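Local coordinates for putative uncharacterized protein (Chaetomium thermophilum, PDB 5T8V) that probably loads cohesin onto chromatin as a member of the SCC2/Nipped-B family, this chain being its C-terminal, HEAT-repeat part, at residues A[75-86]-A[136-146]. Residues are numbered along the deposited sequence; the frame is centred on the assembly and turned at random.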
ATOM      1  N   PHE A  75      -9.069 -54.733  45.750  1.00 44.11           N
ATOM      2  CA  PHE A  75      -7.663 -54.738  46.132  1.00 43.18           C
ATOM      3  C   PHE A  75      -7.483 -54.677  47.643  1.00 46.71           C
ATOM      4  O   PHE A  75      -6.440 -55.102  48.151  1.00 47.04           O
ATOM      5  CB  PHE A  75      -6.954 -53.558  45.461  1.00 39.79           C
ATOM      6  CG  PHE A  75      -5.485 -53.476  45.756  1.00 37.86           C
ATOM      7  CD1 PHE A  75      -4.634 -54.513  45.409  1.00 37.25           C
ATOM      8  CD2 PHE A  75      -4.950 -52.349  46.359  1.00 36.86           C
ATOM      9  CE1 PHE A  75      -3.281 -54.435  45.673  1.00 36.32           C
ATOM     10  CE2 PHE A  75      -3.596 -52.265  46.624  1.00 36.39           C
ATOM     11  CZ  PHE A  75      -2.760 -53.307  46.281  1.00 36.18           C
ATOM     12  N   MET A  76      -8.480 -54.168  48.369  1.00 60.84           N
ATOM     13  CA  MET A  76      -8.389 -54.089  49.823  1.00 64.32           C
ATOM     14  C   MET A  76      -8.361 -55.469  50.464  1.00 65.97           C
ATOM     15  O   MET A  76      -7.839 -55.624  51.574  1.00 67.50           O
ATOM     16  CB  MET A  76      -9.566 -53.285  50.368  1.00 67.63           C
ATOM     17  CG  MET A  76     -10.925 -53.905  50.065  1.00 71.34           C
ATOM     18  SD  MET A  76     -12.286 -52.737  50.231  1.00 76.45           S
ATOM     19  CE  MET A  76     -11.978 -51.650  48.838  1.00 73.68           C
ATOM     20  N   THR A  77      -8.917 -56.479  49.792  1.00 60.52           N
ATOM     21  CA  THR A  77      -9.012 -57.814  50.371  1.00 62.31           C
ATOM     22  C   THR A  77      -7.721 -58.609  50.233  1.00 61.69           C
ATOM     23  O   THR A  77      -7.538 -59.591  50.961  1.00 64.68           O
ATOM     24  CB  THR A  77     -10.160 -58.587  49.719  1.00 62.76           C
ATOM     25  OG1 THR A  77     -11.321 -57.749  49.646  1.00 62.88           O
ATOM     26  CG2 THR A  77     -10.497 -59.838  50.525  1.00 65.36           C
ATOM     27  N   VAL A  78      -6.833 -58.217  49.324  1.00 48.39           N
ATOM     28  CA  VAL A  78      -5.557 -58.904  49.137  1.00 47.15           C
ATOM     29  C   VAL A  78      -4.840 -58.979  50.481  1.00 48.04           C
ATOM     30  O   VAL A  78      -4.691 -57.948  51.152  1.00 47.68           O
ATOM     31  CB  VAL A  78      -4.688 -58.196  48.085  1.00 43.96           C
ATOM     32  CG1 VAL A  78      -3.268 -58.770  48.069  1.00 43.17           C
ATOM     33  CG2 VAL A  78      -5.323 -58.325  46.711  1.00 42.82           C
ATOM     34  N   PRO A  79      -4.381 -60.151  50.914  1.00 46.83           N
ATOM     35  CA  PRO A  79      -3.677 -60.232  52.199  1.00 48.41           C
ATOM     36  C   PRO A  79      -2.513 -59.255  52.257  1.00 46.91           C
ATOM     37  O   PRO A  79      -1.664 -59.213  51.366  1.00 44.67           O
ATOM     38  CB  PRO A  79      -3.201 -61.688  52.249  1.00 50.32           C
ATOM     39  CG  PRO A  79      -4.156 -62.425  51.385  1.00 50.98           C
ATOM     40  CD  PRO A  79      -4.536 -61.474  50.288  1.00 48.12           C
ATOM     41  N   LEU A  80      -2.487 -58.454  53.322  1.00 40.52           N
ATOM     42  CA  LEU A  80      -1.403 -57.494  53.507  1.00 39.15           C
ATOM     43  C   LEU A  80      -0.054 -58.197  53.588  1.00 39.10           C
ATOM     44  O   LEU A  80       0.888 -57.843  52.868  1.00 37.20           O
ATOM     45  CB  LEU A  80      -1.653 -56.672  54.771  1.00 40.58           C
ATOM     46  CG  LEU A  80      -0.526 -55.741  55.227  1.00 40.21           C
ATOM     47  CD1 LEU A  80      -0.401 -54.550  54.289  1.00 37.72           C
ATOM     48  CD2 LEU A  80      -0.757 -55.297  56.661  1.00 42.38           C
ATOM     49  N   ASP A  81       0.052 -59.207  54.456  1.00 68.05           N
ATOM     50  CA  ASP A  81       1.349 -59.798  54.774  1.00 69.50           C
ATOM     51  C   ASP A  81       2.104 -60.259  53.533  1.00 67.16           C
ATOM     52  O   ASP A  81       3.340 -60.220  53.515  1.00 66.91           O
ATOM     53  CB  ASP A  81       1.166 -60.970  55.742  1.00 73.65           C
ATOM     54  CG  ASP A  81       1.402 -60.575  57.188  1.00 77.16           C
ATOM     55  OD1 ASP A  81       1.302 -59.372  57.506  1.00 76.05           O
ATOM     56  OD2 ASP A  81       1.687 -61.473  58.010  1.00 81.61           O
ATOM     57  N   ASP A  82       1.396 -60.694  52.491  1.00 64.15           N
ATOM     58  CA  ASP A  82       2.051 -61.159  51.275  1.00 62.36           C
ATOM     59  C   ASP A  82       2.119 -60.083  50.194  1.00 58.65           C
ATOM     60  O   ASP A  82       2.513 -60.381  49.062  1.00 59.00           O
ATOM     61  CB  ASP A  82       1.362 -62.424  50.745  1.00 63.07           C
ATOM     62  CG  ASP A  82      -0.069 -62.188  50.300  1.00 63.28           C
ATOM     63  OD1 ASP A  82      -0.409 -61.052  49.911  1.00 63.04           O
ATOM     64  OD2 ASP A  82      -0.856 -63.159  50.330  1.00 63.81           O
ATOM     65  N   LEU A  83       1.741 -58.845  50.514  1.00 46.28           N
ATOM     66  CA  LEU A  83       2.055 -57.706  49.657  1.00 40.74           C
ATOM     67  C   LEU A  83       3.372 -57.056  50.060  1.00 38.05           C
ATOM     68  O   LEU A  83       4.120 -56.581  49.198  1.00 35.21           O
ATOM     69  CB  LEU A  83       0.929 -56.669  49.707  1.00 39.48           C
ATOM     70  CG  LEU A  83      -0.227 -56.851  48.717  1.00 38.78           C
ATOM     71  CD1 LEU A  83      -1.357 -55.886  49.038  1.00 39.22           C
ATOM     72  CD2 LEU A  83       0.241 -56.648  47.285  1.00 36.43           C
ATOM     73  N   ILE A  84       3.665 -57.026  51.363  1.00 39.41           N
ATOM     74  CA  ILE A  84       4.983 -56.598  51.820  1.00 38.89           C
ATOM     75  C   ILE A  84       6.061 -57.475  51.201  1.00 38.08           C
ATOM     76  O   ILE A  84       7.157 -57.004  50.876  1.00 37.11           O
ATOM     77  CB  ILE A  84       5.048 -56.624  53.359  1.00 42.38           C
ATOM     78  CG1 ILE A  84       4.166 -55.523  53.950  1.00 43.07           C
ATOM     79  CG2 ILE A  84       6.487 -56.455  53.855  1.00 43.01           C
ATOM     80  CD1 ILE A  84       2.983 -56.046  54.725  1.00 45.22           C
ATOM     81  N   TYR A  85       5.771 -58.768  51.034  1.00 35.87           N
ATOM     82  CA  TYR A  85       6.749 -59.673  50.440  1.00 34.55           C
ATOM     83  C   TYR A  85       6.987 -59.332  48.974  1.00 31.05           C
ATOM     84  O   TYR A  85       8.137 -59.289  48.519  1.00 29.49           O
ATOM     85  CB  TYR A  85       6.279 -61.121  50.595  1.00 35.54           C
ATOM     86  CG  TYR A  85       7.268 -62.152  50.094  1.00 34.59           C
ATOM     87  CD1 TYR A  85       8.590 -62.140  50.520  1.00 34.69           C
ATOM     88  CD2 TYR A  85       6.876 -63.146  49.207  1.00 34.24           C
ATOM     89  CE1 TYR A  85       9.497 -63.083  50.067  1.00 35.26           C
ATOM     90  CE2 TYR A  85       7.774 -64.094  48.749  1.00 34.78           C
ATOM     91  CZ  TYR A  85       9.083 -64.058  49.184  1.00 35.28           C
ATOM     92  OH  TYR A  85       9.982 -64.998  48.733  1.00 36.03           O
ATOM     93  N   LEU A  86       5.916 -59.078  48.221  1.00 35.87           N
ATOM     94  CA  LEU A  86       6.081 -58.652  46.837  1.00 32.74           C
ATOM     95  C   LEU A  86       6.878 -57.356  46.762  1.00 32.37           C
ATOM     96  O   LEU A  86       7.778 -57.218  45.924  1.00 31.95           O
ATOM     97  CB  LEU A  86       4.713 -58.488  46.174  1.00 31.67           C
ATOM     98  CG  LEU A  86       4.704 -58.033  44.710  1.00 29.39           C
ATOM     99  CD1 LEU A  86       5.576 -58.928  43.847  1.00 28.78           C
ATOM    100  CD2 LEU A  86       3.280 -58.008  44.170  1.00 29.24           C
ATOM    101  N   ILE A 136       1.087 -50.669  43.453  1.00 21.59           N
ATOM    102  CA  ILE A 136       0.685 -51.048  44.805  1.00 23.74           C
ATOM    103  C   ILE A 136       0.422 -49.806  45.645  1.00 25.07           C
ATOM    104  O   ILE A 136      -0.493 -49.783  46.478  1.00 25.33           O
ATOM    105  CB  ILE A 136       1.753 -51.954  45.447  1.00 23.97           C
ATOM    106  CG1 ILE A 136       1.727 -53.332  44.782  1.00 24.03           C
ATOM    107  CG2 ILE A 136       1.526 -52.081  46.959  1.00 25.62           C
ATOM    108  CD1 ILE A 136       2.889 -54.225  45.161  1.00 24.60           C
ATOM    109  N   MET A 137       1.217 -48.754  45.445  1.00 32.50           N
ATOM    110  CA  MET A 137       0.967 -47.491  46.129  1.00 32.97           C
ATOM    111  C   MET A 137      -0.177 -46.694  45.511  1.00 32.56           C
ATOM    112  O   MET A 137      -0.492 -45.611  46.014  1.00 33.00           O
ATOM    113  CB  MET A 137       2.236 -46.636  46.143  1.00 32.55           C
ATOM    114  CG  MET A 137       3.216 -47.018  47.236  1.00 33.93           C
ATOM    115  SD  MET A 137       4.631 -45.910  47.332  1.00 34.29           S
ATOM    116  CE  MET A 137       5.540 -46.415  45.877  1.00 32.89           C
ATOM    117  N   CYS A 138      -0.806 -47.196  44.446  1.00 28.63           N
ATOM    118  CA  CYS A 138      -1.946 -46.533  43.820  1.00 29.09           C
ATOM    119  C   CYS A 138      -3.255 -47.284  44.057  1.00 30.05           C
ATOM    120  O   CYS A 138      -4.165 -47.228  43.228  1.00 29.52           O
ATOM    121  CB  CYS A 138      -1.705 -46.364  42.322  1.00 27.74           C
ATOM    122  SG  CYS A 138      -0.417 -45.178  41.917  1.00 26.86           S
ATOM    123  N   GLY A 139      -3.372 -47.981  45.187  1.00 33.70           N
ATOM    124  CA  GLY A 139      -4.546 -48.791  45.455  1.00 36.09           C
ATOM    125  C   GLY A 139      -5.493 -48.207  46.483  1.00 38.98           C
ATOM    126  O   GLY A 139      -6.588 -48.737  46.694  1.00 40.09           O
ATOM    127  N   GLY A 140      -5.089 -47.119  47.135  1.00 43.13           N
ATOM    128  CA  GLY A 140      -5.913 -46.495  48.146  1.00 45.17           C
ATOM    129  C   GLY A 140      -5.883 -47.157  49.507  1.00 47.53           C
ATOM    130  O   GLY A 140      -6.612 -46.716  50.404  1.00 52.26           O
ATOM    131  N   ARG A 141      -5.072 -48.195  49.696  1.00 35.32           N
ATOM    132  CA  ARG A 141      -4.981 -48.848  50.992  1.00 35.53           C
ATOM    133  C   ARG A 141      -4.245 -47.953  51.987  1.00 35.84           C
ATOM    134  O   ARG A 141      -3.434 -47.100  51.618  1.00 34.14           O
ATOM    135  CB  ARG A 141      -4.278 -50.200  50.863  1.00 35.46           C
ATOM    136  CG  ARG A 141      -5.093 -51.254  50.123  1.00 35.80           C
ATOM    137  CD  ARG A 141      -4.304 -52.533  49.926  1.00 36.97           C
ATOM    138  NE  ARG A 141      -4.015 -53.208  51.194  1.00 39.85           N
ATOM    139  CZ  ARG A 141      -4.461 -54.411  51.551  1.00 41.70           C
ATOM    140  NH1 ARG A 141      -5.229 -55.129  50.740  1.00 41.93           N
ATOM    141  NH2 ARG A 141      -4.122 -54.912  52.732  1.00 43.85           N
ATOM    142  N   GLU A 142      -4.538 -48.164  53.272  1.00 38.71           N
ATOM    143  CA  GLU A 142      -4.071 -47.272  54.325  1.00 39.68           C
ATOM    144  C   GLU A 142      -2.858 -47.794  55.084  1.00 41.96           C
ATOM    145  O   GLU A 142      -2.209 -47.012  55.788  1.00 42.39           O
ATOM    146  CB  GLU A 142      -5.199 -47.009  55.328  1.00 42.03           C
ATOM    147  CG  GLU A 142      -6.395 -46.294  54.733  1.00 42.55           C
ATOM    148  CD  GLU A 142      -7.519 -46.104  55.734  1.00 46.11           C
ATOM    149  OE1 GLU A 142      -7.225 -45.971  56.942  1.00 47.66           O
ATOM    150  OE2 GLU A 142      -8.694 -46.092  55.312  1.00 47.38           O
ATOM    151  N   GLU A 143      -2.539 -49.082  54.973  1.00 41.53           N
ATOM    152  CA  GLU A 143      -1.411 -49.630  55.712  1.00 44.44           C
ATOM    153  C   GLU A 143      -0.125 -48.897  55.346  1.00 46.00           C
ATOM    154  O   GLU A 143       0.146 -48.625  54.173  1.00 44.13           O
ATOM    155  CB  GLU A 143      -1.261 -51.123  55.429  1.00 44.46           C
ATOM    156  CG  GLU A 143      -2.404 -51.975  55.953  1.00 45.67           C
ATOM    157  CD  GLU A 143      -3.546 -52.112  54.968  1.00 44.52           C
ATOM    158  OE1 GLU A 143      -3.539 -51.400  53.942  1.00 42.90           O
ATOM    159  OE2 GLU A 143      -4.451 -52.936  55.219  1.00 46.13           O
ATOM    160  N   LYS A 144       0.673 -48.579  56.368  1.00 68.45           N
ATOM    161  CA  LYS A 144       1.903 -47.827  56.153  1.00 70.22           C
ATOM    162  C   LYS A 144       2.997 -48.671  55.509  1.00 68.22           C
ATOM    163  O   LYS A 144       3.901 -48.112  54.876  1.00 66.40           O
ATOM    164  CB  LYS A 144       2.406 -47.257  57.480  1.00 74.53           C
ATOM    165  CG  LYS A 144       1.395 -46.381  58.208  1.00 77.22           C
ATOM    166  CD  LYS A 144       1.087 -45.104  57.438  1.00 76.60           C
ATOM    167  CE  LYS A 144       0.120 -44.214  58.207  1.00 77.44           C
ATOM    168  NZ  LYS A 144      -0.134 -42.921  57.515  1.00 75.91           N
ATOM    169  N   GLN A 145       2.938 -49.997  55.651  1.00 47.09           N
ATOM    170  CA  GLN A 145       3.964 -50.858  55.077  1.00 44.71           C
ATOM    171  C   GLN A 145       3.875 -50.953  53.559  1.00 38.88           C
ATOM    172  O   GLN A 145       4.756 -51.563  52.944  1.00 36.81           O
ATOM    173  CB  GLN A 145       3.872 -52.264  55.677  1.00 47.76           C
ATOM    174  CG  GLN A 145       3.941 -52.306  57.196  1.00 51.30           C
ATOM    175  CD  GLN A 145       2.571 -52.358  57.843  1.00 52.13           C
ATOM    176  OE1 GLN A 145       1.610 -51.774  57.344  1.00 50.92           O
ATOM    177  NE2 GLN A 145       2.473 -53.070  58.960  1.00 54.23           N
ATOM    178  N   LEU A 146       2.841 -50.377  52.946  1.00 35.13           N
ATOM    179  CA  LEU A 146       2.665 -50.413  51.501  1.00 30.71           C
ATOM    180  C   LEU A 146       3.154 -49.147  50.816  1.00 28.54           C
ATOM    181  O   LEU A 146       3.100 -49.064  49.585  1.00 26.97           O
ATOM    182  CB  LEU A 146       1.190 -50.649  51.158  1.00 30.01           C
ATOM    183  CG  LEU A 146       0.558 -51.917  51.740  1.00 31.54           C
ATOM    184  CD1 LEU A 146      -0.895 -52.029  51.312  1.00 31.77           C
ATOM    185  CD2 LEU A 146       1.335 -53.161  51.326  1.00 31.20           C
TER
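Arg-141 NH1 is gripped by two backbone carbonyls of the turn before helix 81-96, a worked example of how one guanidinium can bind together the backbone carbonyls of a turn. It donates to Phe-75 O at 2.9 Å, with the acceptor lying in the guanidinium plane, and to Val-78 O, also at 2.9 Å, this time with the acceptor tilted about 30° from that plane; each oxygen receives it on a lone pair. A bend at chi3 (66°) turns the head group toward these carbonyls after CD has passed the Phe-75 ring, 3.4 Å from its CE2, with ring and guanidinium planes steeply inclined at 72°. From its own loop, Glu-143 adds a salt bridge, OE2 to Arg-141 NH2 at 3.2 Å, while Leu-83 CD1 covers part of one guanidinium face. Alongside this pair, Leu-80 CD1 packs against Glu-143 CG and Leu-146 CD2, and Ile-136 CD1 reaches Leu-86 CD2 at 3.9 Å. Phe-75 also packs on helix 56-71, so the arginine links the loop between helices 120-136 and 149-172 to a turn seated on that helix. Putting a leucine in place of Arg-141 would probably leave both carbonyls without this donor and Glu-143 without its cationic mate. One cation thus serves two neutral carbonyls and one carboxylate, which probably holds turn and loop in fixed relation, while leucine and isoleucine side chains extend the interface.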